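Long-range contacts in GCN5-related N-acetyltransferase (Sphaerobacter thermophilus, PDB 3TT2), which is assigned to the GCN5-related N-acetyltransferase family and so probably transfers an acyl group, such as acetyl from acetyl-coenzyme A, to an acceptor molecule: residues 174-179 / 223-228; 167-172 / 265-270; 27-32 / 90-95; 35-40 / 132-137. One frame throughout, in Å; residues are numbered along the deposited sequence.

Contact 1 (174-179 / 223-228); sequences TARTFV and WLLAVE
The side chains of Phe178 and Trp223 run alongside each other just past the end of strand 174-177. Beginning at CB, Phe178 lies against both Trp223 O and Trp223 CB, the latter at 3.4 Å. Its CG stands anti to the backbone N (chi1 176°), and from there the ring turns one face to the indole. Trp223 CE3 sits over the centre of that face, 3.7 Å from Phe178 CD1, while CE1, next along the phenyl ring, approaches Trp223 CZ3. The pair is edge-to-face: the indole edge meets the phenyl face, with planes at 66° and centroids 4.9 Å apart. Helix 184-194 also touches Phe178, through Glu184 and Thr187.

Away from this pair, strand 174-177 runs antiparallel to strand 223-228. Arg176 and Leu225 exchange two backbone bonds, each 2.8 Å from N to O; Thr174 and Val227 form another hydrogen-bonded pair, and Phe178 N adds a bond of 2.8 Å to Trp223 O. The Arg176 side chain lies on the same sheet face as Val227, with its CB 3.7 Å from Val227 CG2. The chain runs on extended, and NE forms a salt bridge with Asp183. With two helices between its strands and 173-177 outermost, this antiparallel pair is consistent with the first two strands of a GNAT fold.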
loop_
_atom_site.group_PDB
_atom_site.type_symbol
_atom_site.label_atom_id
_atom_site.label_comp_id
_atom_site.label_asym_id
_atom_site.label_seq_id
_atom_site.Cartn_x
_atom_site.Cartn_y
_atom_site.Cartn_z
ATOM N N THR A 174 -2.700 24.175 -15.812
ATOM C CA THR A 174 -1.321 24.364 -15.382
ATOM C C THR A 174 -1.153 23.805 -13.979
ATOM O O THR A 174 -2.128 23.519 -13.298
ATOM C CB THR A 174 -0.836 25.861 -15.398
ATOM O OG1 THR A 174 -1.444 26.593 -14.330
ATOM C CG2 THR A 174 -1.129 26.557 -16.720
ATOM N N ALA A 175 0.099 23.644 -13.566
ATOM C CA ALA A 175 0.427 23.145 -12.241
ATOM C C ALA A 175 0.250 24.202 -11.171
ATOM O O ALA A 175 0.602 25.364 -11.373
ATOM C CB ALA A 175 1.859 22.658 -12.227
ATOM N N ARG A 176 -0.274 23.786 -10.025
ATOM C CA ARG A 176 -0.341 24.641 -8.852
ATOM C C ARG A 176 0.134 23.847 -7.682
ATOM O O ARG A 176 -0.396 22.791 -7.392
ATOM C CB ARG A 176 -1.766 25.109 -8.578
ATOM C CG ARG A 176 -1.928 25.910 -7.288
ATOM C CD ARG A 176 -3.381 26.229 -7.035
ATOM N NE ARG A 176 -3.634 26.898 -5.761
ATOM C CZ ARG A 176 -3.825 28.216 -5.623
ATOM N NH1 ARG A 176 -3.756 29.030 -6.676
ATOM N NH2 ARG A 176 -4.082 28.729 -4.423
ATOM N N THR A 177 1.153 24.354 -7.013
ATOM C CA THR A 177 1.651 23.737 -5.809
ATOM C C THR A 177 0.622 23.999 -4.722
ATOM O O THR A 177 0.114 25.121 -4.598
ATOM C CB THR A 177 3.007 24.360 -5.431
ATOM O OG1 THR A 177 3.955 24.094 -6.474
ATOM C CG2 THR A 177 3.500 23.806 -4.112
ATOM N N PHE A 178 0.309 22.962 -3.953
ATOM C CA PHE A 178 -0.631 23.070 -2.855
ATOM C C PHE A 178 -0.222 24.184 -1.894
ATOM O O PHE A 178 0.915 24.221 -1.427
ATOM C CB PHE A 178 -0.648 21.754 -2.103
ATOM C CG PHE A 178 -1.510 21.761 -0.876
ATOM C CD1 PHE A 178 -2.882 21.562 -0.972
ATOM C CD2 PHE A 178 -0.952 21.935 0.378
ATOM C CE1 PHE A 178 -3.688 21.545 0.167
ATOM C CE2 PHE A 178 -1.748 21.924 1.518
ATOM C CZ PHE A 178 -3.117 21.726 1.413
ATOM N N VAL A 179 -1.150 25.079 -1.583
ATOM C CA VAL A 179 -0.863 26.167 -0.659
ATOM C C VAL A 179 -1.605 25.998 0.663
ATOM O O VAL A 179 -2.795 26.259 0.740
ATOM C CB VAL A 179 -1.326 27.502 -1.273
ATOM C CG1 VAL A 179 -1.190 28.649 -0.269
ATOM C CG2 VAL A 179 -0.567 27.775 -2.558
ATOM N N TRP A 223 2.918 18.339 -3.227
ATOM C CA TRP A 223 1.504 18.231 -3.534
ATOM C C TRP A 223 1.137 19.121 -4.711
ATOM O O TRP A 223 1.018 20.338 -4.580
ATOM C CB TRP A 223 0.670 18.633 -2.331
ATOM C CG TRP A 223 0.512 17.549 -1.375
ATOM C CD1 TRP A 223 1.364 16.505 -1.172
ATOM C CD2 TRP A 223 -0.590 17.351 -0.492
ATOM N NE1 TRP A 223 0.863 15.674 -0.198
ATOM C CE2 TRP A 223 -0.339 16.169 0.231
ATOM C CE3 TRP A 223 -1.766 18.063 -0.236
ATOM C CZ2 TRP A 223 -1.218 15.685 1.197
ATOM C CZ3 TRP A 223 -2.643 17.580 0.723
ATOM C CH2 TRP A 223 -2.362 16.402 1.426
ATOM N N LEU A 224 0.880 18.495 -5.849
ATOM C CA LEU A 224 0.569 19.239 -7.055
ATOM C C LEU A 224 -0.886 19.103 -7.424
ATOM O O LEU A 224 -1.493 18.043 -7.267
ATOM C CB LEU A 224 1.425 18.784 -8.226
ATOM C CG LEU A 224 2.922 18.922 -8.023
ATOM C CD1 LEU A 224 3.550 18.564 -9.327
ATOM C CD2 LEU A 224 3.278 20.321 -7.660
ATOM N N LEU A 225 -1.433 20.203 -7.915
ATOM C CA LEU A 225 -2.806 20.271 -8.337
ATOM C C LEU A 225 -2.808 20.705 -9.798
ATOM O O LEU A 225 -2.146 21.674 -10.156
ATOM C CB LEU A 225 -3.538 21.310 -7.498
ATOM C CG LEU A 225 -3.334 21.306 -5.981
ATOM C CD1 LEU A 225 -4.231 22.349 -5.322
ATOM C CD2 LEU A 225 -3.594 19.942 -5.392
ATOM N N ALA A 226 -3.519 19.979 -10.654
ATOM C CA ALA A 226 -3.809 20.501 -11.974
ATOM C C ALA A 226 -5.001 21.443 -11.835
ATOM O O ALA A 226 -6.049 21.086 -11.287
ATOM C CB ALA A 226 -4.082 19.400 -12.952
ATOM N N VAL A 227 -4.815 22.670 -12.301
ATOM C CA VAL A 227 -5.800 23.710 -12.101
ATOM C C VAL A 227 -6.167 24.365 -13.416
ATOM O O VAL A 227 -5.294 24.827 -14.157
ATOM C CB VAL A 227 -5.289 24.755 -11.108
ATOM C CG1 VAL A 227 -6.209 25.937 -11.048
ATOM C CG2 VAL A 227 -5.170 24.128 -9.743
ATOM N N GLU A 228 -7.470 24.396 -13.698
ATOM C CA GLU A 228 -7.987 25.033 -14.899
ATOM C C GLU A 228 -7.953 26.542 -14.712
ATOM O O GLU A 228 -8.546 27.072 -13.773
ATOM C CB GLU A 228 -9.407 24.559 -15.183
ATOM C CG GLU A 228 -10.071 25.300 -16.338
ATOM C CD GLU A 228 -11.373 24.647 -16.809
ATOM O OE1 GLU A 228 -12.413 24.823 -16.120
ATOM O OE2 GLU A 228 -11.347 23.963 -17.870
#

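Contact 2 (167-172 / 265-270); sequences PEWPEG and LALLQE
The Trp169 indole rests one face on Ala266, whose CB stands over the centre of the six-membered ring, 3.7 Å from the centroid and 11° off the normal, a CH-pi contact. Ala175 CB lies on the opposite side of the ring plane, beyond the rim near CZ2, and Ala226 CB comes to the edge by CZ3. Leu267 CD2 reaches the edge as well, 3.6 Å from Trp169 CH2. At the pyrrole edge the ring N-H is used: Trp169 NE1 donates to Glu270 OE2 over 3.1 Å, with an N-H...O angle of 158°. The acceptor is close to the ring plane and is met nearly along its C-O axis, while the carboxylate is turned 37° against the indole.

Glu270 leaves the helix with CG anti to the backbone N, and a bend at chi2 turns its CD out of an extended course. The same OE2 lies 3.4 Å from Pro167 CG, so the proline and the indole share one carboxylate oxygen as neighbour. Pro167 crosses Glu270 at about a right angle; its CA is 3.5 Å from Gln269 OE1, and its CB faces Ala266 CB at 4.4 Å.

One hydrogen bond together with apolar packing thus fastens the irregular segment 167-172, leading into strand 173-177, to helix 263-278. By its place in the chain this is the GNAT-fold helix that follows the fourth strand and, in relatives, the pyrophosphate-binding loop of the coenzyme A site.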
loop_
_atom_site.group_PDB
_atom_site.type_symbol
_atom_site.label_atom_id
_atom_site.label_comp_id
_atom_site.label_asym_id
_atom_site.label_seq_id
_atom_site.Cartn_x
_atom_site.Cartn_y
_atom_site.Cartn_z
ATOM N N PRO A 167 6.956 18.647 -18.383
ATOM C CA PRO A 167 5.548 18.296 -18.519
ATOM C C PRO A 167 4.985 19.030 -19.709
ATOM O O PRO A 167 5.322 20.199 -19.870
ATOM C CB PRO A 167 4.948 18.878 -17.247
ATOM C CG PRO A 167 6.082 18.877 -16.265
ATOM C CD PRO A 167 7.238 19.289 -17.090
ATOM N N GLU A 168 4.174 18.377 -20.533
ATOM C CA GLU A 168 3.449 19.108 -21.552
ATOM C C GLU A 168 2.024 19.264 -21.038
ATOM O O GLU A 168 1.226 18.318 -21.057
ATOM C CB GLU A 168 3.441 18.332 -22.869
ATOM C CG GLU A 168 4.797 18.211 -23.559
ATOM C CD GLU A 168 4.702 17.542 -24.933
ATOM O OE1 GLU A 168 3.568 17.263 -25.390
ATOM O OE2 GLU A 168 5.763 17.296 -25.556
ATOM N N TRP A 169 1.684 20.478 -20.621
ATOM C CA TRP A 169 0.361 20.714 -20.066
ATOM C C TRP A 169 -0.658 21.049 -21.151
ATOM O O TRP A 169 -0.419 21.879 -22.032
ATOM C CB TRP A 169 0.384 21.809 -19.000
ATOM C CG TRP A 169 0.996 21.400 -17.749
ATOM C CD1 TRP A 169 2.282 21.511 -17.429
ATOM C CD2 TRP A 169 0.340 20.812 -16.611
ATOM N NE1 TRP A 169 2.511 21.023 -16.157
ATOM C CE2 TRP A 169 1.326 20.585 -15.638
ATOM C CE3 TRP A 169 -0.975 20.450 -16.332
ATOM C CZ2 TRP A 169 1.040 20.011 -14.399
ATOM C CZ3 TRP A 169 -1.259 19.884 -15.104
ATOM C CH2 TRP A 169 -0.257 19.676 -14.149
ATOM N N PRO A 170 -1.810 20.401 -21.067
ATOM C CA PRO A 170 -2.944 20.549 -21.973
ATOM C C PRO A 170 -3.372 22.010 -21.997
ATOM O O PRO A 170 -3.213 22.644 -20.967
ATOM C CB PRO A 170 -4.027 19.711 -21.292
ATOM C CG PRO A 170 -3.309 18.803 -20.381
ATOM C CD PRO A 170 -2.137 19.566 -19.900
ATOM N N GLU A 171 -3.905 22.531 -23.104
ATOM C CA GLU A 171 -4.286 23.949 -23.143
ATOM C C GLU A 171 -5.270 24.304 -22.024
ATOM O O GLU A 171 -6.336 23.688 -21.906
ATOM C CB GLU A 171 -4.910 24.309 -24.496
ATOM C CG GLU A 171 -3.953 24.147 -25.683
ATOM C CD GLU A 171 -4.598 24.461 -27.056
ATOM O OE1 GLU A 171 -5.854 24.436 -27.181
ATOM O OE2 GLU A 171 -3.830 24.727 -28.018
ATOM N N GLY A 172 -4.918 25.307 -21.218
ATOM C CA GLY A 172 -5.828 25.824 -20.211
ATOM C C GLY A 172 -5.716 25.217 -18.828
ATOM O O GLY A 172 -6.515 25.523 -17.946
ATOM N N LEU A 265 -0.385 12.354 -16.875
ATOM C CA LEU A 265 1.003 12.358 -17.332
ATOM C C LEU A 265 1.748 13.663 -17.025
ATOM O O LEU A 265 2.883 13.630 -16.574
ATOM C CB LEU A 265 1.089 12.065 -18.817
ATOM C CG LEU A 265 2.511 11.859 -19.308
ATOM C CD1 LEU A 265 3.098 10.728 -18.530
ATOM C CD2 LEU A 265 2.531 11.533 -20.795
ATOM N N ALA A 266 1.117 14.805 -17.262
ATOM C CA ALA A 266 1.708 16.078 -16.879
ATOM C C ALA A 266 1.908 16.136 -15.384
ATOM O O ALA A 266 2.960 16.594 -14.924
ATOM C CB ALA A 266 0.844 17.232 -17.323
ATOM N N LEU A 267 0.909 15.695 -14.616
ATOM C CA LEU A 267 1.033 15.740 -13.154
ATOM C C LEU A 267 2.237 14.922 -12.694
ATOM O O LEU A 267 3.039 15.392 -11.912
ATOM C CB LEU A 267 -0.226 15.263 -12.433
ATOM C CG LEU A 267 -1.255 16.368 -12.228
ATOM C CD1 LEU A 267 -2.562 15.794 -11.691
ATOM C CD2 LEU A 267 -0.732 17.449 -11.323
ATOM N N LEU A 268 2.357 13.709 -13.211
ATOM C CA LEU A 268 3.424 12.836 -12.813
ATOM C C LEU A 268 4.773 13.424 -13.209
ATOM O O LEU A 268 5.674 13.511 -12.383
ATOM C CB LEU A 268 3.231 11.445 -13.414
ATOM C CG LEU A 268 2.302 10.507 -12.644
ATOM C CD1 LEU A 268 2.242 9.141 -13.327
ATOM C CD2 LEU A 268 2.711 10.363 -11.182
ATOM N N GLN A 269 4.903 13.830 -14.466
ATOM C CA GLN A 269 6.151 14.413 -14.961
ATOM C C GLN A 269 6.585 15.630 -14.133
ATOM O O GLN A 269 7.765 15.770 -13.797
ATOM C CB GLN A 269 6.041 14.764 -16.445
ATOM C CG GLN A 269 6.084 13.552 -17.354
ATOM C CD GLN A 269 5.836 13.881 -18.840
ATOM O OE1 GLN A 269 5.138 14.853 -19.183
ATOM N NE2 GLN A 269 6.413 13.059 -19.727
ATOM N N GLU A 270 5.631 16.490 -13.786
ATOM C CA GLU A 270 5.913 17.626 -12.912
ATOM C C GLU A 270 6.383 17.226 -11.495
ATOM O O GLU A 270 7.350 17.807 -10.978
ATOM C CB GLU A 270 4.713 18.565 -12.847
ATOM C CG GLU A 270 4.958 19.856 -12.085
ATOM C CD GLU A 270 5.366 21.029 -12.966
ATOM O OE1 GLU A 270 6.244 21.805 -12.531
ATOM O OE2 GLU A 270 4.813 21.191 -14.076
#

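Contact 3 (27-32 / 90-95); sequences ARLIAA and YVHPRF
Ile30 and Tyr90 make one of two contacts of a methyl with an aromatic face here. Ile30 CD1 stands over the centre of the phenol ring, 3.3 Å from the centroid and 10° off its normal, a CH-pi interaction. The other branch, Ile30 CG2, touches the ring at Tyr90 CE1, 3.7 Å away. Similarly, Ala32 CB lies over one face of the His92 imidazole, 3.3 Å from NE2.

Leu29 supplies packing next to these two. It has CG anti to the backbone N (chi1 157°), and its CD1 is laid against the backbone where strand 84-91 ends, 3.4 Å from His92 N and 3.7 Å from His92 CB. Leu29 CG also approaches Tyr90 CB, and Tyr74 of strand 71-80 touches both residues. Beyond His92, the Pro93 ring borders the last helical residue of the segment, its CD 3.8 Å from Ala32 CB.

No backbone bond crosses the contact. Phe95 N closes the type I turn on His92 O at 2.7 Å, and His92 pairs with Ala72 of the neighbouring strand. Helix 23-36 therefore covers the end of strand 84-91 and the turn after it largely through methyl groups, ring faces and the proline ring. With no hydrogen bond or salt bridge across it, the contact rests on shape and van der Waals packing, while backbone bonds run within the helix, within the turn and to strand 71-80.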
loop_
_atom_site.group_PDB
_atom_site.type_symbol
_atom_site.label_atom_id
_atom_site.label_comp_id
_atom_site.label_asym_id
_atom_site.label_seq_id
_atom_site.Cartn_x
_atom_site.Cartn_y
_atom_site.Cartn_z
ATOM N N ALA A 27 13.413 -8.215 10.472
ATOM C CA ALA A 27 13.889 -7.637 9.230
ATOM C C ALA A 27 14.532 -8.739 8.388
ATOM O O ALA A 27 14.215 -8.905 7.208
ATOM C CB ALA A 27 14.892 -6.538 9.524
ATOM N N ARG A 28 15.399 -9.520 9.021
ATOM C CA ARG A 28 16.108 -10.590 8.341
ATOM C C ARG A 28 15.179 -11.687 7.849
ATOM O O ARG A 28 15.433 -12.316 6.826
ATOM C CB ARG A 28 17.165 -11.183 9.265
ATOM C CG ARG A 28 18.144 -10.149 9.796
ATOM C CD ARG A 28 19.303 -10.806 10.513
ATOM N NE ARG A 28 18.894 -11.481 11.740
ATOM C CZ ARG A 28 19.098 -10.995 12.959
ATOM N NH1 ARG A 28 19.714 -9.827 13.115
ATOM N NH2 ARG A 28 18.692 -11.680 14.021
ATOM N N LEU A 29 14.106 -11.926 8.585
ATOM C CA LEU A 29 13.124 -12.903 8.149
ATOM C C LEU A 29 12.466 -12.441 6.847
ATOM O O LEU A 29 12.292 -13.223 5.914
ATOM C CB LEU A 29 12.079 -13.134 9.239
ATOM C CG LEU A 29 10.715 -13.678 8.812
ATOM C CD1 LEU A 29 10.833 -15.018 8.112
ATOM C CD2 LEU A 29 9.813 -13.800 10.023
ATOM N N ILE A 30 12.104 -11.163 6.791
ATOM C CA ILE A 30 11.516 -10.586 5.586
ATOM C C ILE A 30 12.525 -10.628 4.457
ATOM O O ILE A 30 12.180 -10.879 3.302
ATOM C CB ILE A 30 11.152 -9.104 5.780
ATOM C CG1 ILE A 30 10.404 -8.882 7.095
ATOM C CG2 ILE A 30 10.349 -8.603 4.599
ATOM C CD1 ILE A 30 9.191 -9.723 7.238
ATOM N N ALA A 31 13.779 -10.356 4.799
ATOM C CA ALA A 31 14.840 -10.331 3.812
ATOM C C ALA A 31 15.006 -11.711 3.191
ATOM O O ALA A 31 15.101 -11.846 1.972
ATOM C CB ALA A 31 16.125 -9.861 4.442
ATOM N N ALA A 32 15.022 -12.736 4.036
ATOM C CA ALA A 32 15.141 -14.111 3.562
ATOM C C ALA A 32 13.961 -14.474 2.670
ATOM O O ALA A 32 14.121 -15.182 1.674
ATOM C CB ALA A 32 15.253 -15.081 4.735
ATOM N N TYR A 90 4.873 -13.743 6.602
ATOM C CA TYR A 90 6.151 -14.207 6.044
ATOM C C TYR A 90 6.523 -15.488 6.739
ATOM O O TYR A 90 6.372 -15.587 7.953
ATOM C CB TYR A 90 7.267 -13.190 6.290
ATOM C CG TYR A 90 6.902 -11.796 5.859
ATOM C CD1 TYR A 90 7.293 -11.305 4.623
ATOM C CD2 TYR A 90 6.141 -10.969 6.684
ATOM C CE1 TYR A 90 6.941 -10.031 4.229
ATOM C CE2 TYR A 90 5.782 -9.712 6.291
ATOM C CZ TYR A 90 6.186 -9.247 5.071
ATOM O OH TYR A 90 5.812 -7.983 4.709
ATOM N N VAL A 91 7.058 -16.447 5.998
ATOM C CA VAL A 91 7.614 -17.647 6.619
ATOM C C VAL A 91 8.985 -17.898 6.035
ATOM O O VAL A 91 9.156 -17.947 4.819
ATOM C CB VAL A 91 6.715 -18.900 6.457
ATOM C CG1 VAL A 91 6.363 -19.114 5.025
ATOM C CG2 VAL A 91 7.415 -20.145 6.990
ATOM N N HIS A 92 9.965 -18.033 6.915
ATOM C CA HIS A 92 11.336 -18.216 6.494
ATOM C C HIS A 92 11.454 -19.404 5.546
ATOM O O HIS A 92 10.888 -20.468 5.808
ATOM C CB HIS A 92 12.225 -18.406 7.710
ATOM C CG HIS A 92 13.650 -18.061 7.456
ATOM N ND1 HIS A 92 14.487 -18.875 6.726
ATOM C CD2 HIS A 92 14.382 -16.982 7.813
ATOM C CE1 HIS A 92 15.681 -18.316 6.654
ATOM N NE2 HIS A 92 15.644 -17.167 7.305
ATOM N N PRO A 93 12.188 -19.213 4.431
ATOM C CA PRO A 93 12.281 -20.170 3.313
ATOM C C PRO A 93 12.748 -21.577 3.712
ATOM O O PRO A 93 12.555 -22.524 2.948
ATOM C CB PRO A 93 13.289 -19.509 2.364
ATOM C CG PRO A 93 13.144 -18.040 2.641
ATOM C CD PRO A 93 12.864 -17.937 4.120
ATOM N N ARG A 94 13.373 -21.705 4.877
ATOM C CA ARG A 94 13.758 -23.007 5.403
ATOM C C ARG A 94 12.585 -23.755 6.048
ATOM O O ARG A 94 12.581 -24.996 6.129
ATOM C CB ARG A 94 14.859 -22.827 6.436
ATOM C CG ARG A 94 14.417 -21.994 7.629
ATOM C CD ARG A 94 15.539 -21.806 8.621
ATOM N NE ARG A 94 16.673 -21.105 8.031
ATOM C CZ ARG A 94 17.887 -21.079 8.564
ATOM N NH1 ARG A 94 18.863 -20.413 7.957
ATOM N NH2 ARG A 94 18.123 -21.723 9.702
ATOM N N PHE A 95 11.609 -22.991 6.532
ATOM C CA PHE A 95 10.516 -23.547 7.317
ATOM C C PHE A 95 9.244 -23.840 6.516
ATOM O O PHE A 95 8.227 -24.235 7.087
ATOM C CB PHE A 95 10.195 -22.649 8.511
ATOM C CG PHE A 95 11.312 -22.532 9.510
ATOM C CD1 PHE A 95 11.950 -23.657 10.005
ATOM C CD2 PHE A 95 11.728 -21.287 9.953
ATOM C CE1 PHE A 95 12.985 -23.547 10.930
ATOM C CE2 PHE A 95 12.758 -21.164 10.875
ATOM C CZ PHE A 95 13.388 -22.295 11.366
#

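Contact 4 (35-40 / 132-137); sequences EADGDE and RASSTS
Ser134 OG donates to Asp37 O over 3.2 Å, arriving in the carbonyl plane on a lone pair, with a C=O...O angle of 120°. The hydroxyl lies between its own backbone N and carbonyl carbon (chi1 71°), and it also stands over one face of the Arg132 guanidinium, offset toward the rim.

The other polar link is a salt bridge between Arg132 NH2 and the Asp39 carboxylate. The groups are modelled tip to tip, but NH2 and the carboxylate are too close, so the geometry is doubtful. Arg132 has a second anionic partner, as NH1 forms a salt bridge with a bound sulfate, probably from the crystallisation liquor. The Asp37 carboxylate takes a different part: its plane is 85° from the guanidinium, OD2 lies 3.6 Å from Arg132 CG, and OD1 is 3.7 Å from Ser135 CB.

Gly38 N bonds back to Glu35 O at 3.0 Å, within a Schellman motif that ends helix 23-36. Across from it, a type I turn, Arg132 to Ser135, leads into helix 136-144. The first helix's end thus meets the junction of strand 125-132 with helix 136-144, consistent with the beta5-alpha4 connection of a GNAT fold.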
loop_
_atom_site.group_PDB
_atom_site.type_symbol
_atom_site.label_atom_id
_atom_site.label_comp_id
_atom_site.label_asym_id
_atom_site.label_seq_id
_atom_site.Cartn_x
_atom_site.Cartn_y
_atom_site.Cartn_z
ATOM N N GLU A 35 14.018 -12.450 -0.636
ATOM C CA GLU A 35 15.068 -13.006 -1.461
ATOM C C GLU A 35 14.578 -14.176 -2.304
ATOM O O GLU A 35 14.910 -14.270 -3.484
ATOM C CB GLU A 35 16.279 -13.413 -0.628
ATOM C CG GLU A 35 17.321 -14.210 -1.411
ATOM C CD GLU A 35 17.873 -13.474 -2.636
ATOM O OE1 GLU A 35 17.581 -12.271 -2.825
ATOM O OE2 GLU A 35 18.616 -14.108 -3.419
ATOM N N ALA A 36 13.786 -15.062 -1.708
ATOM C CA ALA A 36 13.276 -16.222 -2.437
ATOM C C ALA A 36 12.370 -15.823 -3.608
ATOM O O ALA A 36 12.369 -16.476 -4.653
ATOM C CB ALA A 36 12.556 -17.173 -1.499
ATOM N N ASP A 37 11.615 -14.741 -3.436
ATOM C CA ASP A 37 10.724 -14.260 -4.485
ATOM C C ASP A 37 11.518 -13.668 -5.647
ATOM O O ASP A 37 10.960 -13.363 -6.700
ATOM C CB ASP A 37 9.753 -13.207 -3.939
ATOM C CG ASP A 37 8.991 -13.676 -2.702
ATOM O OD1 ASP A 37 8.924 -14.900 -2.453
ATOM O OD2 ASP A 37 8.449 -12.808 -1.980
ATOM N N GLY A 38 12.819 -13.492 -5.449
ATOM C CA GLY A 38 13.665 -12.940 -6.486
ATOM C C GLY A 38 13.985 -11.475 -6.264
ATOM O O GLY A 38 14.729 -10.865 -7.035
ATOM N N ASP A 39 13.416 -10.901 -5.214
ATOM C CA ASP A 39 13.703 -9.514 -4.887
ATOM C C ASP A 39 15.026 -9.383 -4.161
ATOM O O ASP A 39 15.512 -10.335 -3.549
ATOM C CB ASP A 39 12.577 -8.905 -4.063
ATOM C CG ASP A 39 11.226 -9.259 -4.608
ATOM O OD1 ASP A 39 11.163 -9.818 -5.724
ATOM O OD2 ASP A 39 10.210 -8.989 -3.933
ATOM N N GLU A 40 15.622 -8.204 -4.255
ATOM C CA GLU A 40 16.805 -7.913 -3.475
ATOM C C GLU A 40 16.397 -7.785 -2.015
ATOM O O GLU A 40 15.280 -7.359 -1.708
ATOM C CB GLU A 40 17.456 -6.612 -3.948
ATOM C CG GLU A 40 18.900 -6.438 -3.498
ATOM C CD GLU A 40 19.888 -6.965 -4.520
ATOM O OE1 GLU A 40 19.768 -6.573 -5.704
ATOM O OE2 GLU A 40 20.774 -7.772 -4.149
ATOM N N ARG A 132 2.909 -11.837 -3.653
ATOM C CA ARG A 132 3.787 -11.680 -4.801
ATOM C C ARG A 132 3.358 -12.629 -5.912
ATOM O O ARG A 132 3.200 -13.826 -5.679
ATOM C CB ARG A 132 5.233 -11.978 -4.417
ATOM C CG ARG A 132 5.930 -10.851 -3.688
ATOM C CD ARG A 132 5.999 -9.596 -4.543
ATOM N NE ARG A 132 6.348 -9.891 -5.923
ATOM C CZ ARG A 132 7.596 -9.943 -6.361
ATOM N NH1 ARG A 132 7.853 -10.217 -7.632
ATOM N NH2 ARG A 132 8.585 -9.716 -5.516
ATOM N N ALA A 133 3.178 -12.094 -7.119
ATOM C CA ALA A 133 2.762 -12.912 -8.261
ATOM C C ALA A 133 3.735 -14.059 -8.496
ATOM O O ALA A 133 3.346 -15.136 -8.963
ATOM C CB ALA A 133 2.625 -12.063 -9.525
ATOM N N SER A 134 4.994 -13.827 -8.137
ATOM C CA SER A 134 6.064 -14.778 -8.413
ATOM C C SER A 134 6.063 -16.058 -7.561
ATOM O O SER A 134 6.456 -17.116 -8.064
ATOM C CB SER A 134 7.431 -14.088 -8.330
ATOM O OG SER A 134 7.750 -13.763 -6.992
ATOM N N SER A 135 5.606 -15.995 -6.307
ATOM C CA SER A 135 5.779 -17.164 -5.442
ATOM C C SER A 135 4.587 -18.110 -5.456
ATOM O O SER A 135 3.538 -17.862 -4.861
ATOM C CB SER A 135 6.154 -16.769 -4.005
ATOM O OG SER A 135 5.299 -15.779 -3.468
ATOM N N THR A 136 4.820 -19.251 -6.083
ATOM C CA THR A 136 3.784 -20.213 -6.368
ATOM C C THR A 136 3.391 -20.901 -5.090
ATOM O O THR A 136 2.291 -21.429 -4.978
ATOM C CB THR A 136 4.307 -21.249 -7.367
ATOM O OG1 THR A 136 5.638 -21.644 -6.986
ATOM C CG2 THR A 136 4.346 -20.635 -8.753
ATOM N N SER A 137 4.306 -20.885 -4.126
ATOM C CA SER A 137 4.095 -21.553 -2.851
ATOM C C SER A 137 2.912 -20.934 -2.123
ATOM O O SER A 137 2.021 -21.641 -1.647
ATOM C CB SER A 137 5.346 -21.443 -1.979
ATOM O OG SER A 137 5.451 -20.152 -1.399
#

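Contacts 1 and 2 form one cluster: they touch, and contact 1 is nested inside the chain loop that contact 2 closes. Contacts 3 and 4 make a second cluster on helix 23-36, meeting through Pro93 and Ala36; the centres of contacts 1 and 3 are about 43 Å apart, on opposite sides of the chain's centre. Contacts 1 and 2 are partly buried, contacts 3 and 4 surface contacts. Backbone bonding dominates contact 1 between the outermost strand and its neighbour, a lone indole bond marks contact 2, contact 3 has no polar link, and contact 4 relies on charge and a hydroxyl. The two clusters probably belong to two separate GNAT-like halves.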